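Local coordinates for transcriptional regulator, TetR family (Thermus thermophilus, PDB 3VPR), which represses transcription as a TetR-family helix-turn-helix regulator, probably by binding cis-regulatory DNA as a dimer, at residues F82-A87 against E172-Y177; Y89-Y94 against R160-D165. All blocks are in the same frame, centred on the assembly; numbering follows the deposited sequence.

Interaction 1 of 2, residues F82-A87 against E172-Y177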
# COMPACT_ATOMS: atom_id res chain seq x y z
N PHE A 82 -13.74 3.69 -13.66
CA PHE A 82 -12.37 3.22 -13.54
C PHE A 82 -12.14 2.64 -12.14
O PHE A 82 -11.66 1.51 -11.99
CB PHE A 82 -11.41 4.37 -13.79
CG PHE A 82 -9.96 3.99 -13.70
CD1 PHE A 82 -9.33 3.86 -12.46
CD2 PHE A 82 -9.20 3.78 -14.85
CE1 PHE A 82 -7.97 3.53 -12.38
CE2 PHE A 82 -7.86 3.46 -14.78
CZ PHE A 82 -7.23 3.34 -13.54
N MSE A 83 -12.50 3.40 -11.11
CA MSE A 83 -12.29 2.96 -9.73
C MSE A 83 -13.04 1.67 -9.38
O MSE A 83 -12.48 0.78 -8.75
CB MSE A 83 -12.65 4.08 -8.77
CG MSE A 83 -11.76 5.31 -8.92
SE MSE A 83 -12.29 6.84 -7.83
CE MSE A 83 -11.75 6.14 -6.07
N GLU A 84 -14.30 1.58 -9.81
CA GLU A 84 -15.10 0.39 -9.53
C GLU A 84 -14.64 -0.85 -10.29
O GLU A 84 -14.59 -1.94 -9.73
CB GLU A 84 -16.58 0.67 -9.80
CG GLU A 84 -17.19 1.57 -8.75
CD GLU A 84 -18.69 1.73 -8.89
OE1 GLU A 84 -19.40 0.70 -8.93
OE2 GLU A 84 -19.17 2.88 -8.94
N ALA A 85 -14.29 -0.68 -11.57
CA ALA A 85 -13.82 -1.79 -12.37
C ALA A 85 -12.51 -2.30 -11.76
O ALA A 85 -12.29 -3.50 -11.67
CB ALA A 85 -13.59 -1.34 -13.83
N HIS A 86 -11.65 -1.38 -11.33
CA HIS A 86 -10.38 -1.74 -10.71
C HIS A 86 -10.61 -2.60 -9.48
O HIS A 86 -10.06 -3.69 -9.36
CB HIS A 86 -9.61 -0.47 -10.33
CG HIS A 86 -8.30 -0.73 -9.64
ND1 HIS A 86 -7.10 -0.26 -10.14
CD2 HIS A 86 -8.01 -1.37 -8.49
CE1 HIS A 86 -6.12 -0.61 -9.32
NE2 HIS A 86 -6.65 -1.29 -8.31
N ALA A 87 -11.45 -2.11 -8.57
CA ALA A 87 -11.78 -2.80 -7.32
C ALA A 87 -12.50 -4.13 -7.54
O ALA A 87 -12.27 -5.09 -6.80
CB ALA A 87 -12.63 -1.88 -6.43
N GLU A 172 -18.23 -1.46 -3.83
CA GLU A 172 -19.04 -0.49 -3.11
C GLU A 172 -18.11 0.44 -2.35
O GLU A 172 -18.33 1.65 -2.29
CB GLU A 172 -20.02 -1.18 -2.16
CG GLU A 172 -21.20 -1.84 -2.87
CD GLU A 172 -22.12 -0.83 -3.56
OE1 GLU A 172 -22.84 -0.10 -2.85
OE2 GLU A 172 -22.11 -0.75 -4.81
N VAL A 173 -17.06 -0.13 -1.78
CA VAL A 173 -16.04 0.65 -1.08
C VAL A 173 -15.48 1.66 -2.10
O VAL A 173 -15.28 2.84 -1.80
CB VAL A 173 -14.88 -0.26 -0.62
CG1 VAL A 173 -13.74 0.59 -0.08
CG2 VAL A 173 -15.38 -1.25 0.41
N ALA A 174 -15.21 1.17 -3.30
CA ALA A 174 -14.66 2.01 -4.36
C ALA A 174 -15.62 3.14 -4.70
O ALA A 174 -15.20 4.24 -5.05
CB ALA A 174 -14.37 1.18 -5.59
N ARG A 175 -16.92 2.87 -4.59
CA ARG A 175 -17.92 3.88 -4.90
C ARG A 175 -17.92 4.98 -3.84
O ARG A 175 -18.08 6.16 -4.16
CB ARG A 175 -19.31 3.26 -5.02
CG ARG A 175 -20.37 4.24 -5.47
CD ARG A 175 -21.63 3.53 -5.93
NE ARG A 175 -21.35 2.59 -7.02
CZ ARG A 175 -22.28 1.89 -7.66
NH1 ARG A 175 -21.93 1.06 -8.63
NH2 ARG A 175 -23.56 2.03 -7.34
N ALA A 176 -17.75 4.58 -2.58
CA ALA A 176 -17.71 5.54 -1.49
C ALA A 176 -16.44 6.38 -1.62
O ALA A 176 -16.45 7.57 -1.33
CB ALA A 176 -17.74 4.82 -0.15
N TYR A 177 -15.35 5.75 -2.08
CA TYR A 177 -14.09 6.48 -2.28
C TYR A 177 -14.26 7.50 -3.40
O TYR A 177 -13.72 8.61 -3.34
CB TYR A 177 -12.94 5.52 -2.64
CG TYR A 177 -12.34 4.76 -1.49
CD1 TYR A 177 -12.37 5.26 -0.19
CD2 TYR A 177 -11.66 3.57 -1.71
CE1 TYR A 177 -11.74 4.59 0.86
CE2 TYR A 177 -11.03 2.89 -0.68
CZ TYR A 177 -11.07 3.41 0.60
OH TYR A 177 -10.39 2.76 1.61
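In the all-helical C-terminal domain of this TetR-family repressor, helix 75-92 and helix 170-183 pack nearly antiparallel, and Ala87, Ala174, Met83, Tyr177, Glu84 and Arg175 meet between them. The short segments cross at 153° with axes 8.3 Å apart, a close approach that small residues permit: Ala87 CB rests 3.6 Å from Ala174 CB, and Ala174 CB also lies 3.7 Å from the backbone Met83 O. Beside this alanine pair the selenomethionine Met83 bends at chi3 (72°) to bring its methyl carbon CE to 3.7 Å from Tyr177 CB, the two side chains crossing at about a right angle; a flexible, unbranched chain allows this fit. Arg175 grips the Glu84 carboxylate side-on. Its NH1 gives a nearly straight bond of 2.6 Å to the syn lone pair of Glu84 OE1, in the guanidinium plane, whereas NE reaches Glu84 OE2 at 2.9 Å from above the carboxylate plane, the two planes being 50° apart. Glu84 OE2 also forms a salt bridge with Arg80. An alanine in place of Glu84 would remove the carboxylate, and the close charges of Arg175 and Arg80 would probably repel each other uncompensated, the Arg175 guanidinium freer to turn. The contact thus joins an apolar seam to a charged clasp, whose two arginines are likely to favour the anion against nearby Glu171 and Glu172.

Interaction 2 of 2, residues Y89-Y94 against R160-D165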
# COMPACT_ATOMS: atom_id res chain seq x y z
N TYR A 89 -12.29 -6.07 -10.29
CA TYR A 89 -11.31 -7.00 -10.84
C TYR A 89 -10.38 -7.49 -9.73
O TYR A 89 -10.08 -8.67 -9.63
CB TYR A 89 -10.48 -6.32 -11.92
CG TYR A 89 -9.59 -7.29 -12.65
CD1 TYR A 89 -10.10 -8.08 -13.68
CD2 TYR A 89 -8.25 -7.43 -12.31
CE1 TYR A 89 -9.31 -9.00 -14.34
CE2 TYR A 89 -7.44 -8.35 -12.97
CZ TYR A 89 -7.98 -9.13 -13.98
OH TYR A 89 -7.19 -10.05 -14.64
N PHE A 90 -9.93 -6.57 -8.89
CA PHE A 90 -9.04 -6.92 -7.79
C PHE A 90 -9.65 -8.02 -6.93
O PHE A 90 -8.99 -9.02 -6.62
CB PHE A 90 -8.75 -5.69 -6.94
CG PHE A 90 -8.44 -6.00 -5.50
CD1 PHE A 90 -7.24 -6.63 -5.16
CD2 PHE A 90 -9.36 -5.69 -4.49
CE1 PHE A 90 -6.95 -6.94 -3.81
CE2 PHE A 90 -9.08 -5.99 -3.14
CZ PHE A 90 -7.87 -6.62 -2.80
N GLU A 91 -10.91 -7.85 -6.55
CA GLU A 91 -11.59 -8.81 -5.70
C GLU A 91 -11.87 -10.17 -6.34
O GLU A 91 -11.85 -11.19 -5.66
CB GLU A 91 -12.91 -8.22 -5.19
CG GLU A 91 -13.82 -9.24 -4.50
CD GLU A 91 -14.92 -8.60 -3.69
OE1 GLU A 91 -15.60 -7.68 -4.21
OE2 GLU A 91 -15.11 -9.02 -2.52
N GLU A 92 -12.16 -10.19 -7.64
CA GLU A 92 -12.45 -11.45 -8.32
C GLU A 92 -11.17 -12.25 -8.56
O GLU A 92 -11.20 -13.47 -8.69
CB GLU A 92 -13.12 -11.18 -9.67
CG GLU A 92 -14.36 -10.31 -9.60
CD GLU A 92 -14.88 -9.96 -10.98
OE1 GLU A 92 -14.08 -9.49 -11.81
OE2 GLU A 92 -16.09 -10.16 -11.23
N ASN A 93 -10.04 -11.56 -8.62
CA ASN A 93 -8.75 -12.20 -8.88
C ASN A 93 -7.79 -11.93 -7.72
O ASN A 93 -6.58 -11.76 -7.91
CB ASN A 93 -8.19 -11.65 -10.19
CG ASN A 93 -9.14 -11.85 -11.36
OD1 ASN A 93 -9.25 -12.94 -11.89
ND2 ASN A 93 -9.85 -10.79 -11.74
N TYR A 94 -8.35 -11.90 -6.51
CA TYR A 94 -7.59 -11.62 -5.30
C TYR A 94 -6.24 -12.33 -5.18
O TYR A 94 -5.20 -11.69 -4.99
CB TYR A 94 -8.46 -11.95 -4.08
CG TYR A 94 -7.79 -11.64 -2.76
CD1 TYR A 94 -7.73 -10.34 -2.29
CD2 TYR A 94 -7.23 -12.65 -1.98
CE1 TYR A 94 -7.13 -10.04 -1.07
CE2 TYR A 94 -6.62 -12.37 -0.76
CZ TYR A 94 -6.58 -11.06 -0.32
OH TYR A 94 -5.98 -10.76 0.88
N ARG A 160 -4.19 -4.77 1.22
CA ARG A 160 -3.70 -5.03 2.57
C ARG A 160 -4.77 -5.14 3.64
O ARG A 160 -4.55 -5.79 4.66
CB ARG A 160 -2.70 -3.94 2.97
CG ARG A 160 -1.32 -4.08 2.35
CD ARG A 160 -0.64 -5.35 2.85
NE ARG A 160 0.77 -5.41 2.49
CZ ARG A 160 1.68 -4.50 2.85
NH1 ARG A 160 1.33 -3.45 3.57
NH2 ARG A 160 2.94 -4.67 2.49
N TRP A 161 -5.92 -4.52 3.42
CA TRP A 161 -6.97 -4.57 4.43
C TRP A 161 -8.29 -5.20 3.99
O TRP A 161 -9.11 -5.55 4.84
CB TRP A 161 -7.27 -3.17 4.98
CG TRP A 161 -7.84 -2.19 3.97
CD1 TRP A 161 -7.14 -1.33 3.18
CD2 TRP A 161 -9.23 -1.97 3.68
NE1 TRP A 161 -8.01 -0.58 2.42
CE2 TRP A 161 -9.29 -0.95 2.71
CE3 TRP A 161 -10.43 -2.53 4.15
CZ2 TRP A 161 -10.51 -0.48 2.20
CZ3 TRP A 161 -11.64 -2.06 3.64
CH2 TRP A 161 -11.67 -1.04 2.67
N PHE A 162 -8.50 -5.36 2.69
CA PHE A 162 -9.76 -5.95 2.24
C PHE A 162 -9.82 -7.43 2.51
O PHE A 162 -8.94 -8.19 2.10
CB PHE A 162 -10.00 -5.73 0.74
CG PHE A 162 -11.33 -6.25 0.27
CD1 PHE A 162 -12.51 -5.59 0.61
CD2 PHE A 162 -11.41 -7.42 -0.48
CE1 PHE A 162 -13.75 -6.08 0.20
CE2 PHE A 162 -12.65 -7.91 -0.90
CZ PHE A 162 -13.82 -7.24 -0.56
N ARG A 163 -10.88 -7.85 3.20
CA ARG A 163 -11.06 -9.24 3.53
C ARG A 163 -12.03 -9.91 2.57
O ARG A 163 -13.20 -9.55 2.52
CB ARG A 163 -11.57 -9.38 4.97
N PRO A 164 -11.53 -10.88 1.78
CA PRO A 164 -12.39 -11.59 0.82
C PRO A 164 -13.44 -12.34 1.64
O PRO A 164 -14.52 -12.68 1.15
CB PRO A 164 -11.42 -12.53 0.12
CG PRO A 164 -10.12 -11.79 0.18
CD PRO A 164 -10.12 -11.26 1.59
N ASP A 165 -13.08 -12.58 2.90
CA ASP A 165 -13.90 -13.28 3.88
C ASP A 165 -15.12 -12.43 4.26
O ASP A 165 -16.25 -12.90 4.22
CB ASP A 165 -13.04 -13.58 5.12
CG ASP A 165 -13.81 -14.26 6.24
OD1 ASP A 165 -14.67 -13.60 6.86
OD2 ASP A 165 -13.55 -15.46 6.50
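The Tyr94 ring carries Pro164 CG over the centre of one face and has Phe90 CZ at its edge, while the Phe162 ring receives Glu91 OE2 at its own edge. Here, in the helical C-terminal domain, the end of helix 75-92 and the start of helix 94-103 meet the loop that follows helix 144-161. Pro164 CG stands 3.4 Å from the Tyr94 ring centroid, almost exactly on the normal: a CH-pi contact suited to the rigid proline ring, which holds CG at a fixed point. Tyr94 CG lies anti to the backbone N (chi1 -177°), on the side of the proline. Phe162 fills the inner part of the contact, its CD2 being 3.8 Å from Phe90 CE2; the two rings meet obliquely, with planes at 65°. Phe90 also packs on Met158 and Ile159 of helix 144-161, while Phe162 touches Ala170 of helix 170-183. The Glu91 carboxylate is turned 83° from the Phe162 ring, and its OE1 accepts a weak hydrogen bond from Ala170 N. At the break between helices 75-92 and 94-103, Asn93 ND2 covers one face of the Tyr89 ring and donates to Tyr89 O at 3.0 Å, while Asn93 N reaches that oxygen from the opposite face of the carbonyl plane.

Overall arrangement
Both interactions use helix 75-92, and interaction 2 is nested within the chain loop closed by interaction 1. Interaction 1 is the more buried, a helix-to-helix seam of small and apolar groups closed by a salt bridge; interaction 2, only partly buried, sets a helix end against a loop through rings and a proline, without hydrogen bonds between its segments. They meet at Trp161, whose ring packs on Val173 and on Tyr177, with Tyr177 OH 3.3 Å from Trp161 CZ2. This junction borders the second subunit: Arg149 of that subunit packs on Tyr177 and makes a cation-pi contact with Trp161, tying the intrachain packing to the dimer.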